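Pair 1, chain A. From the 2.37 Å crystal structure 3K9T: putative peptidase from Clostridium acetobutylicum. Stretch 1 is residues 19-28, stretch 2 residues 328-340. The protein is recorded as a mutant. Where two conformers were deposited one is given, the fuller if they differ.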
# COMPACT_ATOMS: atom_id res chain seq x y z
N ILE A 19 5.69 -19.21 37.26
CA ILE A 19 5.73 -17.76 37.05
C ILE A 19 4.70 -17.13 37.99
O ILE A 19 4.99 -16.13 38.64
CB ILE A 19 5.48 -17.34 35.58
CG1 ILE A 19 6.59 -17.87 34.64
CG2 ILE A 19 5.42 -15.83 35.45
CD1 ILE A 19 6.25 -17.77 33.13
N TYR A 20 3.52 -17.75 38.11
CA TYR A 20 2.47 -17.25 39.02
C TYR A 20 2.95 -17.20 40.49
O TYR A 20 2.73 -16.20 41.20
CB TYR A 20 1.18 -18.09 38.94
CG TYR A 20 0.23 -17.63 40.01
CD1 TYR A 20 -0.49 -16.45 39.86
CD2 TYR A 20 0.13 -18.30 41.21
CE1 TYR A 20 -1.32 -15.98 40.85
CE2 TYR A 20 -0.70 -17.84 42.20
CZ TYR A 20 -1.43 -16.68 42.03
OH TYR A 20 -2.26 -16.21 43.05
N ASN A 21 3.58 -18.29 40.92
CA ASN A 21 4.08 -18.43 42.29
C ASN A 21 5.10 -17.36 42.67
O ASN A 21 5.10 -16.91 43.83
CB ASN A 21 4.67 -19.80 42.50
CG ASN A 21 3.64 -20.91 42.48
OD1 ASN A 21 2.44 -20.67 42.64
ND2 ASN A 21 4.11 -22.16 42.29
N LEU A 22 5.94 -16.96 41.71
CA LEU A 22 6.88 -15.86 41.89
C LEU A 22 6.11 -14.54 42.05
O LEU A 22 6.44 -13.70 42.91
CB LEU A 22 7.85 -15.77 40.70
CG LEU A 22 8.89 -14.62 40.65
CD1 LEU A 22 9.57 -14.45 42.02
CD2 LEU A 22 9.94 -14.78 39.48
N ILE A 23 5.07 -14.34 41.24
CA ILE A 23 4.22 -13.16 41.34
C ILE A 23 3.62 -13.14 42.73
O ILE A 23 3.67 -12.13 43.44
CB ILE A 23 3.10 -13.15 40.25
CG1 ILE A 23 3.72 -12.90 38.85
CG2 ILE A 23 1.92 -12.16 40.65
CD1 ILE A 23 2.79 -13.22 37.69
N GLU A 24 3.06 -14.27 43.15
CA GLU A 24 2.41 -14.31 44.46
C GLU A 24 3.40 -13.96 45.58
O GLU A 24 3.06 -13.20 46.48
CB GLU A 24 1.79 -15.69 44.68
CG GLU A 24 0.90 -15.80 45.89
CD GLU A 24 0.25 -17.16 45.97
OE1 GLU A 24 1.00 -18.11 46.21
OE2 GLU A 24 -0.97 -17.29 45.75
N GLU A 25 4.61 -14.53 45.53
CA GLU A 25 5.66 -14.21 46.49
C GLU A 25 6.02 -12.71 46.47
O GLU A 25 6.23 -12.09 47.51
CB GLU A 25 6.92 -15.05 46.24
CG GLU A 25 8.04 -14.77 47.26
CD GLU A 25 9.21 -15.75 47.22
OE1 GLU A 25 9.23 -16.68 46.38
OE2 GLU A 25 10.12 -15.60 48.04
N LEU A 26 6.10 -12.13 45.29
CA LEU A 26 6.46 -10.72 45.19
C LEU A 26 5.30 -9.76 45.57
O LEU A 26 5.53 -8.58 45.92
CB LEU A 26 6.99 -10.42 43.76
CG LEU A 26 8.35 -10.97 43.32
CD1 LEU A 26 8.63 -10.70 41.84
CD2 LEU A 26 9.46 -10.39 44.15
N PHE A 27 4.07 -10.24 45.51
CA PHE A 27 2.89 -9.35 45.54
C PHE A 27 2.83 -8.38 46.72
O PHE A 27 2.64 -7.18 46.51
CB PHE A 27 1.62 -10.19 45.44
CG PHE A 27 0.36 -9.40 45.43
CD1 PHE A 27 0.02 -8.64 44.33
CD2 PHE A 27 -0.47 -9.39 46.54
CE1 PHE A 27 -1.15 -7.89 44.34
CE2 PHE A 27 -1.63 -8.67 46.55
CZ PHE A 27 -1.98 -7.92 45.45
N PRO A 28 3.02 -8.87 47.96
CA PRO A 28 2.88 -8.06 49.16
C PRO A 28 3.89 -6.94 49.37
O PRO A 28 3.61 -6.04 50.17
CB PRO A 28 3.08 -9.07 50.28
CG PRO A 28 2.89 -10.35 49.68
CD PRO A 28 3.42 -10.23 48.33
N ALA A 328 -7.90 -3.87 41.81
CA ALA A 328 -8.54 -4.89 40.98
C ALA A 328 -7.46 -5.70 40.23
O ALA A 328 -7.67 -6.87 39.91
CB ALA A 328 -9.51 -4.20 40.00
N ASP A 329 -6.32 -5.08 39.95
CA ASP A 329 -5.19 -5.76 39.35
C ASP A 329 -4.47 -6.60 40.43
O ASP A 329 -3.32 -6.31 40.83
CB ASP A 329 -4.22 -4.74 38.74
CG ASP A 329 -3.10 -5.40 37.94
OD1 ASP A 329 -3.15 -6.63 37.76
OD2 ASP A 329 -2.17 -4.68 37.48
N ASN A 330 -5.16 -7.65 40.86
CA ASN A 330 -4.72 -8.50 41.93
C ASN A 330 -4.39 -9.92 41.46
O ASN A 330 -4.42 -10.22 40.28
CB ASN A 330 -5.83 -8.53 42.97
CG ASN A 330 -7.13 -9.07 42.45
OD1 ASN A 330 -7.18 -9.94 41.58
ND2 ASN A 330 -8.22 -8.57 43.00
N LEU A 331 -4.11 -10.82 42.40
CA LEU A 331 -3.68 -12.17 42.07
C LEU A 331 -4.67 -12.96 41.19
O LEU A 331 -4.29 -13.64 40.21
CB LEU A 331 -3.31 -12.92 43.36
CG LEU A 331 -2.02 -12.41 44.03
CD1 LEU A 331 -1.86 -13.01 45.42
CD2 LEU A 331 -0.74 -12.70 43.12
N CYS A 332 -5.95 -12.83 41.51
CA CYS A 332 -7.00 -13.51 40.75
C CYS A 332 -7.14 -12.96 39.34
O CYS A 332 -7.77 -13.57 38.50
CB CYS A 332 -8.33 -13.48 41.49
SG CYS A 332 -8.50 -14.94 42.54
N TYR A 333 -6.52 -11.81 39.07
CA TYR A 333 -6.51 -11.25 37.71
C TYR A 333 -5.44 -11.91 36.83
O TYR A 333 -5.56 -11.92 35.60
CB TYR A 333 -6.37 -9.71 37.76
CG TYR A 333 -6.40 -9.04 36.41
CD1 TYR A 333 -7.48 -9.18 35.54
CD2 TYR A 333 -5.31 -8.27 35.98
CE1 TYR A 333 -7.47 -8.56 34.26
CE2 TYR A 333 -5.30 -7.65 34.73
CZ TYR A 333 -6.39 -7.79 33.89
OH TYR A 333 -6.38 -7.19 32.65
N MSE A 334 -4.40 -12.45 37.46
CA MSE A 334 -3.42 -13.29 36.79
C MSE A 334 -4.11 -14.61 36.35
O MSE A 334 -4.92 -15.18 37.06
CB MSE A 334 -2.27 -13.62 37.75
CG MSE A 334 -1.46 -12.43 38.24
SE MSE A 334 -0.68 -11.59 36.66
CE MSE A 334 -2.04 -10.31 36.07
N ASN A 335 -3.78 -15.07 35.16
CA ASN A 335 -4.29 -16.29 34.57
C ASN A 335 -3.09 -17.18 34.18
O ASN A 335 -2.22 -16.73 33.45
CB ASN A 335 -5.10 -15.92 33.34
CG ASN A 335 -5.63 -17.10 32.63
OD1 ASN A 335 -4.92 -17.77 31.87
ND2 ASN A 335 -6.90 -17.38 32.87
N LYS A 336 -3.04 -18.42 34.64
CA LYS A 336 -1.86 -19.27 34.42
C LYS A 336 -1.58 -19.56 32.96
O LYS A 336 -0.42 -19.58 32.53
CB LYS A 336 -1.93 -20.57 35.23
CG LYS A 336 -1.70 -20.27 36.72
CD LYS A 336 -1.72 -21.49 37.60
CE LYS A 336 -1.35 -21.10 39.03
NZ LYS A 336 -1.69 -22.12 40.04
N ASP A 337 -2.65 -19.74 32.20
CA ASP A 337 -2.57 -20.02 30.77
C ASP A 337 -2.12 -18.81 30.01
O ASP A 337 -1.44 -18.93 28.98
CB ASP A 337 -3.92 -20.50 30.25
CG ASP A 337 -4.32 -21.88 30.84
OD1 ASP A 337 -3.43 -22.75 30.94
OD2 ASP A 337 -5.49 -22.07 31.21
N GLY A 338 -2.46 -17.64 30.55
CA GLY A 338 -2.02 -16.37 29.98
C GLY A 338 -0.53 -16.19 30.17
O GLY A 338 0.20 -15.87 29.23
N LEU A 339 -0.09 -16.40 31.39
CA LEU A 339 1.33 -16.36 31.71
C LEU A 339 2.09 -17.43 30.90
O LEU A 339 3.12 -17.13 30.26
CB LEU A 339 1.52 -16.56 33.18
CG LEU A 339 1.06 -15.38 34.01
CD1 LEU A 339 0.80 -15.88 35.42
CD2 LEU A 339 2.07 -14.21 33.96
N ALA A 340 1.55 -18.64 30.89
CA ALA A 340 2.13 -19.72 30.08
C ALA A 340 2.24 -19.31 28.61
O ALA A 340 3.28 -19.52 27.98
CB ALA A 340 1.27 -20.99 30.19
O HOH W 1 1.08 -21.92 40.62

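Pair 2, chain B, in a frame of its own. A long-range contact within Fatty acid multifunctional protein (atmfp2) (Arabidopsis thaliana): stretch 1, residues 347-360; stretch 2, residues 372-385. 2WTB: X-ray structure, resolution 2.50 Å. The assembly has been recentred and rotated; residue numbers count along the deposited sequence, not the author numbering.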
# COMPACT_ATOMS: atom_id res chain seq x y z
N PHE B 347 -32.15 15.51 5.34
CA PHE B 347 -31.04 14.58 5.50
C PHE B 347 -30.54 14.08 4.15
O PHE B 347 -29.34 13.85 3.97
CB PHE B 347 -31.46 13.40 6.38
CG PHE B 347 -31.91 13.81 7.76
CD1 PHE B 347 -33.21 14.22 7.98
CD2 PHE B 347 -31.03 13.77 8.82
CE1 PHE B 347 -33.63 14.59 9.25
CE2 PHE B 347 -31.44 14.14 10.09
CZ PHE B 347 -32.74 14.55 10.30
N LEU B 348 -31.46 13.91 3.21
CA LEU B 348 -31.10 13.48 1.86
C LEU B 348 -30.26 14.53 1.15
O LEU B 348 -29.14 14.26 0.73
CB LEU B 348 -32.36 13.18 1.05
CG LEU B 348 -32.11 12.88 -0.43
CD1 LEU B 348 -31.15 11.72 -0.60
CD2 LEU B 348 -33.42 12.61 -1.16
N GLU B 349 -30.82 15.73 1.02
CA GLU B 349 -30.12 16.83 0.37
C GLU B 349 -28.81 17.13 1.09
O GLU B 349 -27.88 17.69 0.50
CB GLU B 349 -31.00 18.08 0.33
N ALA B 350 -28.74 16.76 2.36
CA ALA B 350 -27.52 16.93 3.14
C ALA B 350 -26.44 15.96 2.68
O ALA B 350 -25.31 16.36 2.39
CB ALA B 350 -27.81 16.74 4.62
N GLY B 351 -26.80 14.68 2.61
CA GLY B 351 -25.88 13.65 2.17
C GLY B 351 -25.35 13.89 0.77
O GLY B 351 -24.14 13.85 0.53
N ILE B 352 -26.26 14.15 -0.16
CA ILE B 352 -25.89 14.46 -1.53
C ILE B 352 -24.93 15.63 -1.57
O ILE B 352 -24.06 15.72 -2.45
CB ILE B 352 -27.13 14.79 -2.39
CG1 ILE B 352 -28.14 13.65 -2.32
CG2 ILE B 352 -26.72 15.06 -3.83
CD1 ILE B 352 -29.38 13.88 -3.16
N GLY B 353 -25.07 16.54 -0.61
CA GLY B 353 -24.21 17.71 -0.52
C GLY B 353 -22.80 17.36 -0.12
O GLY B 353 -21.84 17.87 -0.70
N ARG B 354 -22.66 16.48 0.87
CA ARG B 354 -21.35 16.04 1.32
C ARG B 354 -20.58 15.39 0.18
O ARG B 354 -19.38 15.60 0.01
CB ARG B 354 -21.47 15.07 2.49
CG ARG B 354 -22.07 15.67 3.75
CD ARG B 354 -22.15 14.64 4.86
NE ARG B 354 -22.85 15.15 6.03
CZ ARG B 354 -24.17 15.11 6.19
NH1 ARG B 354 -24.94 14.59 5.25
NH2 ARG B 354 -24.72 15.60 7.29
N VAL B 355 -21.29 14.59 -0.62
CA VAL B 355 -20.68 13.92 -1.76
C VAL B 355 -20.06 14.93 -2.72
O VAL B 355 -18.86 14.88 -2.99
CB VAL B 355 -21.71 13.06 -2.52
CG1 VAL B 355 -21.05 12.38 -3.71
CG2 VAL B 355 -22.33 12.03 -1.59
N LYS B 356 -20.88 15.84 -3.22
CA LYS B 356 -20.41 16.89 -4.12
C LYS B 356 -19.22 17.62 -3.52
O LYS B 356 -18.26 17.95 -4.23
CB LYS B 356 -21.53 17.88 -4.44
N ALA B 357 -19.28 17.88 -2.22
CA ALA B 357 -18.19 18.57 -1.53
C ALA B 357 -16.90 17.75 -1.58
O ALA B 357 -15.81 18.31 -1.71
CB ALA B 357 -18.58 18.85 -0.08
N ASN B 358 -17.04 16.43 -1.49
CA ASN B 358 -15.89 15.54 -1.54
C ASN B 358 -15.25 15.53 -2.92
O ASN B 358 -14.04 15.34 -3.05
CB ASN B 358 -16.29 14.12 -1.13
CG ASN B 358 -16.66 14.02 0.33
OD1 ASN B 358 -16.24 14.85 1.15
ND2 ASN B 358 -17.44 13.01 0.68
N LEU B 359 -16.06 15.72 -3.95
CA LEU B 359 -15.57 15.73 -5.33
C LEU B 359 -15.00 17.09 -5.71
O LEU B 359 -13.99 17.18 -6.40
CB LEU B 359 -16.68 15.33 -6.30
CG LEU B 359 -16.98 13.83 -6.43
CD1 LEU B 359 -17.59 13.28 -5.15
CD2 LEU B 359 -17.90 13.55 -7.61
N GLN B 360 -15.66 18.16 -5.25
CA GLN B 360 -15.19 19.51 -5.52
C GLN B 360 -13.84 19.77 -4.86
O GLN B 360 -13.05 20.58 -5.34
CB GLN B 360 -16.22 20.54 -5.05
CG GLN B 360 -17.51 20.54 -5.85
CD GLN B 360 -18.59 21.39 -5.22
OE1 GLN B 360 -18.46 21.83 -4.07
NE2 GLN B 360 -19.67 21.63 -5.95
N LYS B 372 -15.25 15.89 -15.69
CA LYS B 372 -15.11 14.62 -14.98
C LYS B 372 -15.99 14.62 -13.74
O LYS B 372 -16.93 13.82 -13.63
CB LYS B 372 -13.65 14.39 -14.58
CG LYS B 372 -13.41 13.10 -13.79
CD LYS B 372 -13.12 11.92 -14.72
CE LYS B 372 -14.36 11.48 -15.49
NZ LYS B 372 -14.05 10.42 -16.48
N PHE B 373 -15.70 15.52 -12.81
CA PHE B 373 -16.46 15.61 -11.57
C PHE B 373 -17.77 16.38 -11.77
O PHE B 373 -18.22 17.11 -10.89
CB PHE B 373 -15.62 16.25 -10.46
CG PHE B 373 -14.39 15.46 -10.12
CD1 PHE B 373 -13.15 15.84 -10.61
CD2 PHE B 373 -14.47 14.32 -9.34
CE1 PHE B 373 -12.01 15.12 -10.30
CE2 PHE B 373 -13.34 13.59 -9.03
CZ PHE B 373 -12.11 13.99 -9.51
N GLU B 374 -18.36 16.19 -12.95
CA GLU B 374 -19.67 16.72 -13.26
C GLU B 374 -20.51 15.59 -13.84
O GLU B 374 -21.73 15.55 -13.69
CB GLU B 374 -19.57 17.87 -14.25
CG GLU B 374 -20.92 18.41 -14.72
CD GLU B 374 -20.78 19.52 -15.74
OE1 GLU B 374 -21.79 19.87 -16.39
OE2 GLU B 374 -19.66 20.05 -15.90
N LYS B 375 -19.83 14.66 -14.51
CA LYS B 375 -20.48 13.49 -15.08
C LYS B 375 -20.66 12.41 -14.02
O LYS B 375 -21.66 11.69 -14.01
CB LYS B 375 -19.67 12.94 -16.25
N THR B 376 -19.68 12.30 -13.12
CA THR B 376 -19.75 11.32 -12.05
C THR B 376 -20.85 11.66 -11.05
O THR B 376 -21.20 10.85 -10.20
CB THR B 376 -18.40 11.20 -11.30
OG1 THR B 376 -18.11 12.44 -10.64
CG2 THR B 376 -17.28 10.87 -12.27
N MET B 377 -21.38 12.87 -11.15
CA MET B 377 -22.46 13.31 -10.28
C MET B 377 -23.82 12.86 -10.81
O MET B 377 -24.83 12.95 -10.13
CB MET B 377 -22.44 14.83 -10.09
CG MET B 377 -21.31 15.33 -9.21
SD MET B 377 -21.34 14.60 -7.56
CE MET B 377 -22.97 15.09 -7.00
N SER B 378 -23.83 12.37 -12.05
CA SER B 378 -25.04 11.84 -12.65
C SER B 378 -25.26 10.41 -12.17
O SER B 378 -26.39 9.94 -12.10
CB SER B 378 -24.96 11.88 -14.17
OG SER B 378 -24.13 10.84 -14.66
N LEU B 379 -24.17 9.74 -11.84
CA LEU B 379 -24.23 8.37 -11.33
C LEU B 379 -24.95 8.33 -9.99
O LEU B 379 -25.62 7.35 -9.67
CB LEU B 379 -22.82 7.79 -11.19
CG LEU B 379 -22.04 7.60 -12.49
CD1 LEU B 379 -20.62 7.14 -12.18
CD2 LEU B 379 -22.74 6.62 -13.41
N LEU B 380 -24.81 9.40 -9.22
CA LEU B 380 -25.45 9.50 -7.92
C LEU B 380 -26.88 9.99 -8.05
O LEU B 380 -27.13 11.11 -8.49
CB LEU B 380 -24.66 10.44 -7.01
CG LEU B 380 -25.28 10.72 -5.64
CD1 LEU B 380 -25.52 9.41 -4.89
CD2 LEU B 380 -24.41 11.66 -4.83
N LYS B 381 -27.83 9.14 -7.65
CA LYS B 381 -29.24 9.49 -7.70
C LYS B 381 -29.88 9.32 -6.33
O LYS B 381 -29.78 8.25 -5.72
CB LYS B 381 -29.97 8.64 -8.74
CG LYS B 381 -31.42 9.03 -8.97
N GLY B 382 -30.53 10.37 -5.84
CA GLY B 382 -31.14 10.34 -4.53
C GLY B 382 -32.52 9.70 -4.53
O GLY B 382 -33.11 9.47 -5.59
N SER B 383 -33.03 9.42 -3.34
CA SER B 383 -34.35 8.81 -3.19
C SER B 383 -34.77 8.71 -1.73
O SER B 383 -33.94 8.50 -0.85
CB SER B 383 -34.38 7.42 -3.83
OG SER B 383 -35.60 6.76 -3.54
N LEU B 384 -36.06 8.88 -1.48
CA LEU B 384 -36.61 8.72 -0.14
C LEU B 384 -37.56 7.52 -0.13
O LEU B 384 -38.43 7.42 0.73
CB LEU B 384 -37.35 9.98 0.30
CG LEU B 384 -36.54 11.28 0.39
CD1 LEU B 384 -37.45 12.47 0.64
CD2 LEU B 384 -35.48 11.17 1.47
N ASP B 385 -37.38 6.63 -1.09
CA ASP B 385 -38.26 5.48 -1.26
C ASP B 385 -37.46 4.19 -1.49
O ASP B 385 -36.25 4.23 -1.67
CB ASP B 385 -39.21 5.72 -2.43
CG ASP B 385 -40.37 4.74 -2.47
OD1 ASP B 385 -40.62 4.08 -1.44
OD2 ASP B 385 -41.03 4.63 -3.52

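What backbone arrangement do the two pairs share? In each, one face of a helix packs against a short turn and the extended segment that follows it. Fourteen central residues superpose with an RMSD of 0.7 Å, and the match is tightest along the helix, where Ile A23 and Val B355 coincide to 0.2 Å at CA. Tyr A20 falls on Ile B352, Glu A24 on Lys B356 and Phe A27 on Leu B359; in the second stretch Leu A331 falls on Met B377, Met A334 on Leu B380 and Lys A336 on Gly B382. The turn is a 3-10 segment at 331-333 in pair 1, and no hydrogen bond crosses between the stretches in pair 1, and none is found among the modelled atoms of pair 2, where some side chains are incomplete.

How is the middle of the contact filled? The beta-branched Ile A23 and Val B355 both point toward the other stretch, and their side-chain centres lie 0.6 Å apart. Ile A23 CG2 meets Leu A331 CD2 at 3.7 Å, and its CD1 reaches the selenium of selenomethionine Met A334, SE, at 4.0 Å. The shorter Val B355 places CG1 3.6 Å from Leu B380 CD2, while the sulfur of Met B377, the residue that falls on Leu A331, is more distant, SD lying 4.5 Å from Val B355 CG1. Leucine and methionine have thus exchanged places between the two pairs.

What does each pair do at the last matched position of the first stretch? Phe A27 lays its ring against Leu A331, whose CG sits over one face, 4.2 Å from the ring centroid, in a CH-pi contact. In pair 2 the smaller Leu B359 packs its CD2 against Met B377 SD at 3.6 Å. It also meets an aromatic ring supplied by the second stretch, with Leu B359 CG 3.9 Å from Phe B373 CD2.

How do the pairs differ where Lys A336 matches Gly B382? In pair 1, Tyr A20 extends along the turn, its CD1 4.0 Å from Met A334 CB and its OH 3.5 Å from Leu A331 CB. Lys A336 starts sideways, but its chain swings nearer, bringing CE to 3.8 Å from Tyr A20 CD2; a water then accepts from Lys A336 NZ at 2.8 Å and donates to Asn A21 OD1 at 2.7 Å, linking the stretches. Pair 2 has Ile B352 and a glycine instead. Ile B352 CD1 lies 4.2 Å from Gly B382 CA, occupying space beside the bare backbone: an ideal CB on Gly B382 would clash with that CD1 at 2.9 Å.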